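Local coordinates for protein DNA polymerase III subunit beta (Helicobacter pylori 26695, PDB 4S3I) that serves as the dimeric sliding clamp of the replication machinery, tethering DNA polymerases and other proteins to DNA for processive synthesis, at residues E215-K220 with A226-E231; L19-D24 with I209-Y214. All coordinates share one frame; numbering follows the deposited sequence.

Contact 1 of 2, residues E215-K220 with A226-E231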
loop_
_atom_site.group_PDB
_atom_site.type_symbol
_atom_site.label_atom_id
_atom_site.label_comp_id
_atom_site.label_asym_id
_atom_site.label_seq_id
_atom_site.Cartn_x
_atom_site.Cartn_y
_atom_site.Cartn_z
ATOM N N GLU A 215 21.390 0.417 16.738
ATOM C CA GLU A 215 22.527 0.133 17.600
ATOM C C GLU A 215 22.900 1.358 18.430
ATOM O O GLU A 215 22.351 2.445 18.226
ATOM C CB GLU A 215 23.724 -0.352 16.775
ATOM C CG GLU A 215 24.187 0.643 15.721
ATOM C CD GLU A 215 25.329 0.093 14.885
ATOM O OE1 GLU A 215 25.715 -1.078 15.114
ATOM O OE2 GLU A 215 25.837 0.829 14.009
ATOM N N ASN A 216 23.840 1.170 19.351
ATOM C CA ASN A 216 24.286 2.227 20.253
ATOM C C ASN A 216 23.122 2.837 21.035
ATOM O O ASN A 216 22.774 4.012 20.861
ATOM C CB ASN A 216 25.117 3.285 19.511
ATOM C CG ASN A 216 26.447 2.731 19.002
ATOM O OD1 ASN A 216 27.046 1.853 19.626
ATOM N ND2 ASN A 216 26.908 3.241 17.861
ATOM N N PHE A 217 22.508 2.002 21.868
ATOM C CA PHE A 217 21.486 2.445 22.811
ATOM C C PHE A 217 21.657 1.662 24.100
ATOM O O PHE A 217 22.347 0.643 24.129
ATOM C CB PHE A 217 20.068 2.263 22.255
ATOM C CG PHE A 217 19.735 0.842 21.852
ATOM C CD1 PHE A 217 19.933 0.418 20.544
ATOM C CD2 PHE A 217 19.209 -0.065 22.776
ATOM C CE1 PHE A 217 19.625 -0.887 20.163
ATOM C CE2 PHE A 217 18.896 -1.374 22.399
ATOM C CZ PHE A 217 19.102 -1.784 21.088
ATOM N N SER A 218 21.048 2.141 25.176
ATOM C CA SER A 218 21.058 1.390 26.419
ATOM C C SER A 218 19.696 0.739 26.596
ATOM O O SER A 218 18.694 1.235 26.075
ATOM C CB SER A 218 21.339 2.314 27.593
ATOM O OG SER A 218 20.314 3.265 27.711
ATOM N N PHE A 219 19.661 -0.372 27.317
ATOM C CA PHE A 219 18.413 -1.008 27.698
ATOM C C PHE A 219 18.469 -1.209 29.193
ATOM O O PHE A 219 19.428 -1.803 29.706
ATOM C CB PHE A 219 18.240 -2.363 26.992
ATOM C CG PHE A 219 17.063 -3.178 27.508
ATOM C CD1 PHE A 219 17.160 -3.917 28.689
ATOM C CD2 PHE A 219 15.868 -3.211 26.802
ATOM C CE1 PHE A 219 16.074 -4.659 29.156
ATOM C CE2 PHE A 219 14.782 -3.955 27.263
ATOM C CZ PHE A 219 14.887 -4.680 28.434
ATOM N N LYS A 220 17.449 -0.722 29.896
ATOM C CA LYS A 220 17.373 -0.901 31.342
ATOM C C LYS A 220 15.983 -1.317 31.774
ATOM O O LYS A 220 14.991 -0.942 31.152
ATOM C CB LYS A 220 17.750 0.389 32.079
ATOM C CG LYS A 220 19.136 0.918 31.795
ATOM C CD LYS A 220 19.149 2.436 31.921
ATOM C CE LYS A 220 20.552 3.002 31.821
ATOM N NZ LYS A 220 21.358 2.690 33.034
ATOM N N ALA A 226 10.520 -1.354 30.988
ATOM C CA ALA A 226 11.804 -1.342 30.310
ATOM C C ALA A 226 11.975 0.024 29.660
ATOM O O ALA A 226 11.030 0.572 29.075
ATOM C CB ALA A 226 11.889 -2.436 29.285
ATOM N N VAL A 227 13.182 0.565 29.759
ATOM C CA VAL A 227 13.498 1.867 29.198
ATOM C C VAL A 227 14.672 1.744 28.231
ATOM O O VAL A 227 15.720 1.198 28.582
ATOM C CB VAL A 227 13.826 2.876 30.320
ATOM C CG1 VAL A 227 14.336 4.196 29.735
ATOM C CG2 VAL A 227 12.599 3.104 31.191
ATOM N N ILE A 228 14.499 2.247 27.012
ATOM C CA ILE A 228 15.565 2.198 26.022
ATOM C C ILE A 228 15.955 3.615 25.629
ATOM O O ILE A 228 15.087 4.434 25.309
ATOM C CB ILE A 228 15.126 1.403 24.786
ATOM C CG1 ILE A 228 14.838 -0.046 25.180
ATOM C CG2 ILE A 228 16.181 1.452 23.701
ATOM C CD1 ILE A 228 14.307 -0.904 24.037
ATOM N N GLU A 229 17.254 3.915 25.667
ATOM C CA GLU A 229 17.717 5.277 25.405
ATOM C C GLU A 229 18.901 5.352 24.439
ATOM O O GLU A 229 19.843 4.556 24.529
ATOM C CB GLU A 229 18.099 5.985 26.719
ATOM C CG GLU A 229 17.236 5.650 27.917
ATOM C CD GLU A 229 17.804 6.176 29.234
ATOM O OE1 GLU A 229 17.985 5.361 30.174
ATOM O OE2 GLU A 229 18.060 7.400 29.327
ATOM N N ASN A 230 18.840 6.307 23.512
ATOM C CA ASN A 230 20.042 6.774 22.808
ATOM C C ASN A 230 20.105 8.291 22.924
ATOM O O ASN A 230 19.437 8.859 23.798
ATOM C CB ASN A 230 20.103 6.291 21.351
ATOM C CG ASN A 230 18.949 6.796 20.502
ATOM O OD1 ASN A 230 18.155 7.659 20.915
ATOM N ND2 ASN A 230 18.845 6.251 19.297
ATOM N N GLU A 231 20.881 8.960 22.073
ATOM C CA GLU A 231 21.064 10.398 22.280
ATOM C C GLU A 231 19.774 11.183 22.026
ATOM O O GLU A 231 19.479 12.139 22.747
ATOM C CB GLU A 231 22.242 10.956 21.471
ATOM C CG GLU A 231 22.893 12.192 22.118
ATOM C CD GLU A 231 24.416 12.204 21.989
ATOM O OE1 GLU A 231 24.970 13.238 21.546
ATOM O OE2 GLU A 231 25.055 11.185 22.341
HETATM O O HOH W 1 19.808 3.246 17.901
HETATM O O HOH W 2 21.876 5.297 18.780
HETATM O O HOH W 3 18.035 2.827 28.934
#

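Contact 2 of 2, residues L19-D24 with I209-Y214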
loop_
_atom_site.group_PDB
_atom_site.type_symbol
_atom_site.label_atom_id
_atom_site.label_comp_id
_atom_site.label_asym_id
_atom_site.label_seq_id
_atom_site.Cartn_x
_atom_site.Cartn_y
_atom_site.Cartn_z
ATOM N N LEU A 19 6.655 10.135 16.678
ATOM C CA LEU A 19 5.743 10.251 17.804
ATOM C C LEU A 19 4.320 9.800 17.491
ATOM O O LEU A 19 3.531 9.562 18.405
ATOM C CB LEU A 19 5.743 11.691 18.325
ATOM C CG LEU A 19 6.995 12.036 19.131
ATOM C CD1 LEU A 19 7.114 13.545 19.283
ATOM C CD2 LEU A 19 6.945 11.379 20.516
ATOM N N GLN A 20 3.994 9.675 16.206
ATOM C CA GLN A 20 2.616 9.374 15.809
ATOM C C GLN A 20 2.123 8.065 16.422
ATOM O O GLN A 20 0.973 7.964 16.842
ATOM C CB GLN A 20 2.488 9.348 14.286
ATOM C CG GLN A 20 2.790 10.691 13.637
ATOM C CD GLN A 20 1.837 11.778 14.096
ATOM O OE1 GLN A 20 0.623 11.670 13.894
ATOM N NE2 GLN A 20 2.372 12.821 14.739
ATOM N N ALA A 21 3.012 7.077 16.515
ATOM C CA ALA A 21 2.613 5.743 16.960
ATOM C C ALA A 21 2.226 5.701 18.426
ATOM O O ALA A 21 1.676 4.707 18.903
ATOM C CB ALA A 21 3.715 4.736 16.678
ATOM N N PHE A 22 2.521 6.778 19.151
ATOM C CA PHE A 22 2.282 6.810 20.588
ATOM C C PHE A 22 1.087 7.675 20.952
ATOM O O PHE A 22 0.880 7.986 22.121
ATOM C CB PHE A 22 3.524 7.310 21.326
ATOM C CG PHE A 22 4.739 6.468 21.082
ATOM C CD1 PHE A 22 5.121 5.497 22.004
ATOM C CD2 PHE A 22 5.489 6.624 19.925
ATOM C CE1 PHE A 22 6.246 4.702 21.773
ATOM C CE2 PHE A 22 6.616 5.826 19.689
ATOM C CZ PHE A 22 6.987 4.868 20.614
ATOM N N LEU A 23 0.307 8.053 19.947
ATOM C CA LEU A 23 -0.887 8.865 20.161
ATOM C C LEU A 23 -2.130 8.050 19.863
ATOM O O LEU A 23 -2.143 7.249 18.921
ATOM C CB LEU A 23 -0.872 10.072 19.228
ATOM C CG LEU A 23 0.347 10.973 19.337
ATOM C CD1 LEU A 23 0.354 11.968 18.201
ATOM C CD2 LEU A 23 0.320 11.681 20.662
ATOM N N ASP A 24 -3.176 8.255 20.650
ATOM C CA ASP A 24 -4.479 7.752 20.274
ATOM C C ASP A 24 -5.118 8.859 19.450
ATOM O O ASP A 24 -5.592 9.854 20.004
ATOM C CB ASP A 24 -5.301 7.427 21.523
ATOM C CG ASP A 24 -4.724 6.258 22.304
ATOM O OD1 ASP A 24 -4.130 5.370 21.650
ATOM O OD2 ASP A 24 -4.853 6.227 23.553
ATOM N N ILE A 209 10.045 -0.407 18.983
ATOM C CA ILE A 209 11.498 -0.434 19.124
ATOM C C ILE A 209 12.193 -0.569 17.774
ATOM O O ILE A 209 13.214 0.080 17.512
ATOM C CB ILE A 209 11.953 -1.573 20.060
ATOM C CG1 ILE A 209 11.669 -1.189 21.504
ATOM C CG2 ILE A 209 13.454 -1.857 19.904
ATOM C CD1 ILE A 209 11.481 -2.378 22.413
ATOM N N LEU A 210 11.630 -1.402 16.909
ATOM C CA LEU A 210 12.226 -1.613 15.593
ATOM C C LEU A 210 12.239 -0.337 14.748
ATOM O O LEU A 210 13.133 -0.154 13.914
ATOM C CB LEU A 210 11.526 -2.750 14.851
ATOM C CG LEU A 210 11.687 -4.136 15.471
ATOM C CD1 LEU A 210 10.884 -5.172 14.684
ATOM C CD2 LEU A 210 13.170 -4.531 15.513
ATOM N N LYS A 211 11.271 0.554 14.968
ATOM C CA LYS A 211 11.238 1.788 14.182
ATOM C C LYS A 211 12.218 2.820 14.728
ATOM O O LYS A 211 12.634 3.728 14.012
ATOM C CB LYS A 211 9.831 2.397 14.148
ATOM C CG LYS A 211 8.719 1.485 13.689
ATOM C CD LYS A 211 7.390 2.226 13.817
ATOM C CE LYS A 211 6.218 1.278 14.023
ATOM N NZ LYS A 211 4.951 2.024 14.313
ATOM N N LEU A 212 12.577 2.686 16.003
ATOM C CA LEU A 212 13.313 3.739 16.678
ATOM C C LEU A 212 14.797 3.446 16.790
ATOM O O LEU A 212 15.632 4.354 16.686
ATOM C CB LEU A 212 12.745 3.961 18.081
ATOM C CG LEU A 212 11.349 4.570 18.132
ATOM C CD1 LEU A 212 10.721 4.404 19.508
ATOM C CD2 LEU A 212 11.437 6.039 17.770
ATOM N N PHE A 213 15.130 2.181 17.017
ATOM C CA PHE A 213 16.484 1.856 17.457
ATOM C C PHE A 213 17.150 0.839 16.548
ATOM O O PHE A 213 16.481 0.043 15.914
ATOM C CB PHE A 213 16.462 1.331 18.893
ATOM C CG PHE A 213 15.857 2.294 19.885
ATOM C CD1 PHE A 213 16.577 3.400 20.325
ATOM C CD2 PHE A 213 14.576 2.086 20.380
ATOM C CE1 PHE A 213 16.018 4.302 21.248
ATOM C CE2 PHE A 213 14.005 2.970 21.302
ATOM C CZ PHE A 213 14.726 4.083 21.733
ATOM N N TYR A 214 18.473 0.869 16.511
ATOM C CA TYR A 214 19.233 -0.083 15.717
ATOM C C TYR A 214 20.477 -0.517 16.504
ATOM O O TYR A 214 20.595 -1.669 16.921
ATOM C CB TYR A 214 19.603 0.544 14.375
ATOM C CG TYR A 214 20.348 -0.395 13.459
ATOM C CD1 TYR A 214 19.727 -1.524 12.943
ATOM C CD2 TYR A 214 21.668 -0.144 13.099
ATOM C CE1 TYR A 214 20.406 -2.392 12.098
ATOM C CE2 TYR A 214 22.355 -1.002 12.254
ATOM C CZ TYR A 214 21.716 -2.123 11.758
ATOM O OH TYR A 214 22.386 -2.987 10.918
#

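Contact 1 of 2, residues E215-K220 with A226-E231
Phe-217, Phe-219, Ile-228 and Ala-226 form the packed side of this strand pair. The CG2 methyl of Ile-228 sits 3.5 Å from CD2 of Phe-217, the two side chains running alongside each other. With CG anti to the backbone N (chi1 171°), the Phe-219 side chain slants across that of Ile-228, bringing CD2 to 3.7 Å from Ile-228 CG1, while CZ reaches Ala-226 CB. Leu-136 and Val-137 of helix 135-143 cover Phe-217 further. The backbone is an antiparallel beta hairpin of the central clamp domain, flanked in the sheet by strand 127-131 beside 217-221 and strand 233-238 beside 225-229. Ser-218 and Glu-229 make a hydrogen-bonded pair (Ser-218 N to Glu-229 O 2.8 Å), as do Lys-220 and Val-227 (Val-227 N to Lys-220 O 2.7 Å). On the opposite face the partly exposed Lys-220 and Glu-229 meet more loosely: CD of Lys-220 lies 3.6 Å from Glu-229 OE1, but NZ bends away to 5.2 Å from that oxygen. A water there bridges Ser-218 OG, Val-227 O and Glu-229 OE1. Where the hairpin opens, Asn-216 and Phe-217 form a G1 beta bulge against Val-131, and a second water links Asn-216 O to Asn-230 ND2; OD1 of the same amide accepts from His-233 N.

Contact 2 of 2, residues L19-D24 with I209-Y214
Lys-211 and Leu-212, in the last turn of helix 203-212, reach across to Ala-21 and Phe-22, just after helix 9-19. The contact thus joins the N-terminal and central domains of the clamp, on the side where their helices lie against the sheet shared by both domains. Along 209-214, Ile-209 comes first: its carbonyl oxygen accepts from both Leu-212 N and Phe-213 N, closing the final turn, and its side chain turns inward to Phe-235. Leu-210 points to the neighbouring helix 135-143, touching Phe-140. Lys-211 then extends toward Ala-21, its chain straight beyond CG to bring NZ within 3.8 Å of the Ala-21 CB methyl; the ammonium group is held by a salt bridge to Glu-208, one turn back. Leu-212 lies deeper, where Leu-55 of strand 53-60 touches both it and Phe-22. Phe-213 leaves the helical conformation, its ring packing against Phe-235 and taking Leu-212 CB over one face. The interdomain touch is slight, 108 Å² in all with no hydrogen bond between the segments. Phe-22, with CG beside its backbone N (chi1 -59°), comes to meet Leu-212 from the opposite direction and presents its ring edge, CZ lying 3.9 Å from Leu-212 CD1.

In the fold
Contact 2 hands over directly to contact 1 along the chain: helix 203-212 ends, and residues 213-216 link it to strand 217-221. Their centres lie 14 Å apart, yet the two meet in one apolar layer. Ile-228 of the hairpin packs against two residues of contact 2, with its CG2 3.6 Å from Phe-213 CE2 and its CD1 3.6 Å from Ile-209 CD1. Contact 1 pairs two strands of the central domain's part of the long antiparallel sheet, next to strand 233-238, which pairs with strand 53-60 of the N-terminal domain; contact 2 bridges the same domain junction through side chains beside that sheet. No other subunit touches either contact.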